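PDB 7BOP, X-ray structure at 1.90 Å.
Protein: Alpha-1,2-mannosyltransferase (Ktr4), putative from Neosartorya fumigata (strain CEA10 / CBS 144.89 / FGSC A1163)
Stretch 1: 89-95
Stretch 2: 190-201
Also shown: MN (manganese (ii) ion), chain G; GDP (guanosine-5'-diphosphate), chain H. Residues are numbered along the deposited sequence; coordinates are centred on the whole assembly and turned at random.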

# COMPACT_ATOMS: atom_id res chain seq x y z
N ASP A 89 2.17 -3.28 18.03
CA ASP A 89 3.06 -2.21 17.56
C ASP A 89 2.29 -0.96 17.17
O ASP A 89 2.67 0.15 17.55
N LEU A 90 1.22 -1.14 16.39
CA LEU A 90 0.47 0.02 15.91
C LEU A 90 -0.25 0.74 17.05
O LEU A 90 -0.26 1.98 17.12
N GLU A 91 -0.79 -0.05 17.98
CA GLU A 91 -1.39 0.51 19.19
C GLU A 91 -0.38 1.25 20.06
O GLU A 91 -0.61 2.41 20.43
N ARG A 92 0.76 0.62 20.36
CA ARG A 92 1.78 1.23 21.21
C ARG A 92 2.31 2.53 20.60
O ARG A 92 2.48 3.53 21.31
N THR A 93 2.59 2.51 19.30
CA THR A 93 3.19 3.67 18.66
C THR A 93 2.22 4.78 18.33
O THR A 93 2.64 5.93 18.24
N TRP A 94 0.94 4.45 18.14
CA TRP A 94 -0.02 5.42 17.61
C TRP A 94 -1.45 5.27 18.16
O TRP A 94 -1.96 6.20 18.79
N ASN A 95 -2.11 4.15 17.91
CA ASN A 95 -3.56 4.09 18.11
C ASN A 95 -4.04 4.05 19.58
O ASN A 95 -5.22 4.32 19.84
N TYR A 190 -8.56 5.39 5.04
CA TYR A 190 -8.20 4.09 5.57
C TYR A 190 -6.69 4.03 5.78
O TYR A 190 -5.93 4.73 5.10
N TRP A 191 -6.30 3.20 6.73
CA TRP A 191 -4.89 2.82 6.95
C TRP A 191 -4.89 1.30 6.85
O TRP A 191 -5.40 0.60 7.73
N ARG A 192 -4.34 0.79 5.75
CA ARG A 192 -4.24 -0.63 5.51
C ARG A 192 -3.08 -1.23 6.31
O ARG A 192 -1.96 -0.72 6.26
N VAL A 193 -3.37 -2.33 6.99
CA VAL A 193 -2.42 -3.02 7.83
C VAL A 193 -2.40 -4.50 7.44
O VAL A 193 -3.45 -5.08 7.15
N GLU A 194 -1.21 -5.10 7.44
CA GLU A 194 -1.04 -6.53 7.23
C GLU A 194 -0.48 -7.18 8.48
O GLU A 194 0.24 -6.54 9.24
N PRO A 195 -0.75 -8.49 8.66
CA PRO A 195 -0.09 -9.22 9.75
C PRO A 195 1.43 -9.35 9.53
O PRO A 195 1.89 -9.26 8.40
N LYS A 196 2.16 -9.51 10.63
CA LYS A 196 3.59 -9.74 10.63
C LYS A 196 4.42 -8.52 10.20
O LYS A 196 5.52 -8.67 9.69
N VAL A 197 3.88 -7.32 10.39
CA VAL A 197 4.65 -6.10 10.12
C VAL A 197 5.00 -5.45 11.44
O VAL A 197 4.34 -5.68 12.46
N GLN A 198 6.05 -4.63 11.42
CA GLN A 198 6.46 -3.89 12.61
C GLN A 198 6.32 -2.38 12.42
O GLN A 198 6.53 -1.86 11.32
N PHE A 199 6.01 -1.70 13.51
CA PHE A 199 6.07 -0.24 13.59
C PHE A 199 7.06 0.12 14.68
O PHE A 199 6.97 -0.40 15.80
N PHE A 200 8.01 1.00 14.35
CA PHE A 200 9.16 1.27 15.20
C PHE A 200 9.14 2.61 15.94
O PHE A 200 9.92 2.77 16.87
N CYS A 201 8.29 3.56 15.52
CA CYS A 201 8.37 4.95 15.98
C CYS A 201 7.06 5.45 16.54
O CYS A 201 6.01 5.26 15.93

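One face of a helix packs on a strand-and-loop segment through a mostly apolar contact, edged by one direct hydrogen bond and several bridging waters. The two stretches together bury 461 Å². Leu90 is central. Its CB points sideways, but the t rotamer (chi2 p) carries its methyls among three residues. CD1 sits over the face of the Phe199 ring, 4.1 Å from the centroid and almost on the ring normal, a CH-pi contact. CD1 of Leu90 also lies 3.5 Å from CH2 of Trp191, and its CD2 lies 3.8 Å from CG2 of Val193. Phe199 (m), Trp191 (t) and Val193 (t) all point toward the helix. Trp94, also t and pointing inward, extends the apolar patch: its CE3 is 3.6 Å from CZ3 of Trp191. The two six-membered rings meet obliquely, with planes at 49°.

Asp89 (m) points toward the strand. Its OD2 accepts a hydrogen bond from Phe199 N at 3.1 Å, so the carboxylate ties the helix to the strand backbone. Its OD1 forms a salt bridge with Arg92 NH1, also 3.1 Å. Water 1 links Asp89 OD2 to Gln198 OE1. Water 3 donates to Phe199 O and weakly accepts from Arg92 NH2.

Thr93 (p) points inward, with CB 3.2 Å from Cys201 O. Its OG1 donates to Asp89 O within the helix at 2.8 Å. Water 4 donates to both Thr93 OG1 and Cys201 O, bridging the stretches. The CB atoms of Phe200 and Cys201 point away from the helix.

Glu194 takes no part in this packing. Its OE2 binds manganese at 2.0 Å, while its OE1 forms a salt bridge with Arg192 NH2 at 3.1 Å. GDP O2A and O2B also bind the metal, as do waters 5 and 6.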

# COMPACT_ATOMS: atom_id res chain seq x y z
CB ASP A 89 3.89 -2.67 16.35
CG ASP A 89 5.12 -3.51 16.72
OD1 ASP A 89 5.36 -3.82 17.91
OD2 ASP A 89 5.88 -3.82 15.79
CB LEU A 90 -0.49 -0.37 14.78
CG LEU A 90 -1.15 0.80 14.03
CD1 LEU A 90 -0.17 1.92 13.73
CD2 LEU A 90 -1.78 0.31 12.75
CB GLU A 91 -2.10 -0.61 19.98
CG GLU A 91 -3.39 -1.09 19.31
CD GLU A 91 -4.56 -0.12 19.50
OE1 GLU A 91 -4.54 0.62 20.50
OE2 GLU A 91 -5.48 -0.08 18.65
CB ARG A 92 2.96 0.27 21.44
CG ARG A 92 3.98 0.79 22.45
CD ARG A 92 5.22 -0.10 22.53
NE ARG A 92 5.99 -0.10 21.28
CZ ARG A 92 5.99 -1.08 20.36
NH1 ARG A 92 5.27 -2.19 20.51
NH2 ARG A 92 6.74 -0.93 19.26
CB THR A 93 3.96 3.29 17.38
OG1 THR A 93 3.07 2.69 16.43
CG2 THR A 93 5.13 2.37 17.71
CB TRP A 94 -0.05 5.36 16.07
CG TRP A 94 -0.87 6.46 15.48
CD1 TRP A 94 -0.56 7.77 15.44
CD2 TRP A 94 -2.16 6.33 14.90
NE1 TRP A 94 -1.57 8.49 14.85
CE2 TRP A 94 -2.57 7.63 14.50
CE3 TRP A 94 -3.02 5.25 14.65
CZ2 TRP A 94 -3.79 7.87 13.88
CZ3 TRP A 94 -4.23 5.50 14.03
CH2 TRP A 94 -4.61 6.80 13.66
CB ASN A 95 -4.21 2.96 17.33
CG ASN A 95 -5.68 3.22 17.03
OD1 ASN A 95 -6.05 4.31 16.60
ND2 ASN A 95 -6.52 2.23 17.24
CB TYR A 190 -8.66 2.98 4.61
CG TYR A 190 -7.83 2.89 3.34
CD1 TYR A 190 -8.06 3.75 2.28
CD2 TYR A 190 -6.80 1.94 3.21
CE1 TYR A 190 -7.30 3.68 1.12
CE2 TYR A 190 -6.04 1.86 2.04
CZ TYR A 190 -6.30 2.74 1.01
OH TYR A 190 -5.55 2.70 -0.15
CB TRP A 191 -4.41 3.30 8.33
CG TRP A 191 -2.96 3.02 8.68
CD1 TRP A 191 -2.13 2.08 8.15
CD2 TRP A 191 -2.19 3.69 9.69
NE1 TRP A 191 -0.90 2.12 8.73
CE2 TRP A 191 -0.90 3.11 9.68
CE3 TRP A 191 -2.45 4.74 10.58
CZ2 TRP A 191 0.12 3.53 10.53
CZ3 TRP A 191 -1.44 5.16 11.43
CH2 TRP A 191 -0.16 4.56 11.40
CB ARG A 192 -4.06 -0.92 4.02
CG ARG A 192 -3.75 -2.38 3.71
CD ARG A 192 -3.83 -2.65 2.23
NE ARG A 192 -3.10 -3.85 1.86
CZ ARG A 192 -2.77 -4.19 0.62
NH1 ARG A 192 -3.12 -3.43 -0.42
NH2 ARG A 192 -2.08 -5.31 0.41
CB VAL A 193 -2.84 -2.91 9.32
CG1 VAL A 193 -1.81 -3.56 10.23
CG2 VAL A 193 -3.05 -1.45 9.69
CB GLU A 194 -0.07 -6.81 6.09
CG GLU A 194 -0.64 -6.51 4.72
CD GLU A 194 0.08 -7.20 3.56
OE1 GLU A 194 -0.31 -6.81 2.44
OE2 GLU A 194 0.99 -8.09 3.73
CB PRO A 195 -0.76 -10.59 9.71
CG PRO A 195 -1.26 -10.74 8.32
CD PRO A 195 -1.62 -9.36 7.86
CB LYS A 196 3.95 -10.96 9.77
CG LYS A 196 5.19 -11.71 10.26
CD LYS A 196 5.43 -12.94 9.41
CE LYS A 196 6.83 -13.51 9.60
NZ LYS A 196 6.97 -14.26 10.87
CB VAL A 197 3.89 -5.10 9.20
CG1 VAL A 197 3.49 -5.79 7.91
CG2 VAL A 197 2.70 -4.48 9.90
CB GLN A 198 7.91 -4.21 12.98
CG GLN A 198 8.26 -5.69 13.02
CD GLN A 198 9.67 -5.90 13.53
OE1 GLN A 198 9.93 -5.79 14.72
NE2 GLN A 198 10.61 -6.16 12.62
CB PHE A 199 4.71 0.38 13.87
CG PHE A 199 3.71 0.13 12.78
CD1 PHE A 199 3.63 0.98 11.68
CD2 PHE A 199 2.86 -0.97 12.84
CE1 PHE A 199 2.71 0.74 10.66
CE2 PHE A 199 1.95 -1.21 11.82
CZ PHE A 199 1.87 -0.35 10.74
CB PHE A 200 10.44 1.23 14.37
CG PHE A 200 10.71 -0.10 13.71
CD1 PHE A 200 10.96 -1.24 14.47
CD2 PHE A 200 10.71 -0.21 12.31
CE1 PHE A 200 11.22 -2.46 13.85
CE2 PHE A 200 10.98 -1.42 11.69
CZ PHE A 200 11.23 -2.55 12.46
CB CYS A 201 8.78 5.90 14.85
SG CYS A 201 10.22 5.35 13.92
MN MN G . 2.28 -9.58 3.56
PB GDP H . 2.49 -10.63 0.52
O1B GDP H . 3.45 -11.75 0.75
O2B GDP H . 2.50 -9.55 1.63
O3B GDP H . 2.47 -10.04 -0.88
O3A GDP H . 1.07 -11.41 0.63
PA GDP H . 0.27 -11.75 2.01
O1A GDP H . 0.11 -13.24 2.15
O2A GDP H . 0.88 -10.90 3.14
O5' GDP H . -1.16 -11.18 1.54
C5' GDP H . -1.41 -9.77 1.48
C4' GDP H . -2.53 -9.40 2.44
O4' GDP H . -3.73 -10.06 2.04
C3' GDP H . -2.30 -9.84 3.88
O3' GDP H . -2.96 -8.89 4.73
C2' GDP H . -2.94 -11.22 3.96
O2' GDP H . -3.39 -11.52 5.28
C1' GDP H . -4.10 -11.07 2.98
N9 GDP H . -4.51 -12.26 2.19
C8 GDP H . -3.86 -12.88 1.17
N7 GDP H . -4.60 -13.90 0.68
C5 GDP H . -5.75 -13.94 1.38
C6 GDP H . -6.98 -14.76 1.40
O6 GDP H . -7.09 -15.69 0.59
N1 GDP H . -7.95 -14.46 2.29
C2 GDP H . -7.83 -13.43 3.17
N2 GDP H . -8.83 -13.17 4.06
N3 GDP H . -6.73 -12.65 3.21
C4 GDP H . -5.69 -12.85 2.36
O HOH W 1 8.28 -4.74 16.53
O HOH W 2 5.03 -7.07 14.84
O HOH W 3 8.87 -2.24 17.25
O HOH W 4 3.71 4.04 14.16
O HOH W 5 1.87 -10.18 5.81
O HOH W 6 3.69 -11.44 3.76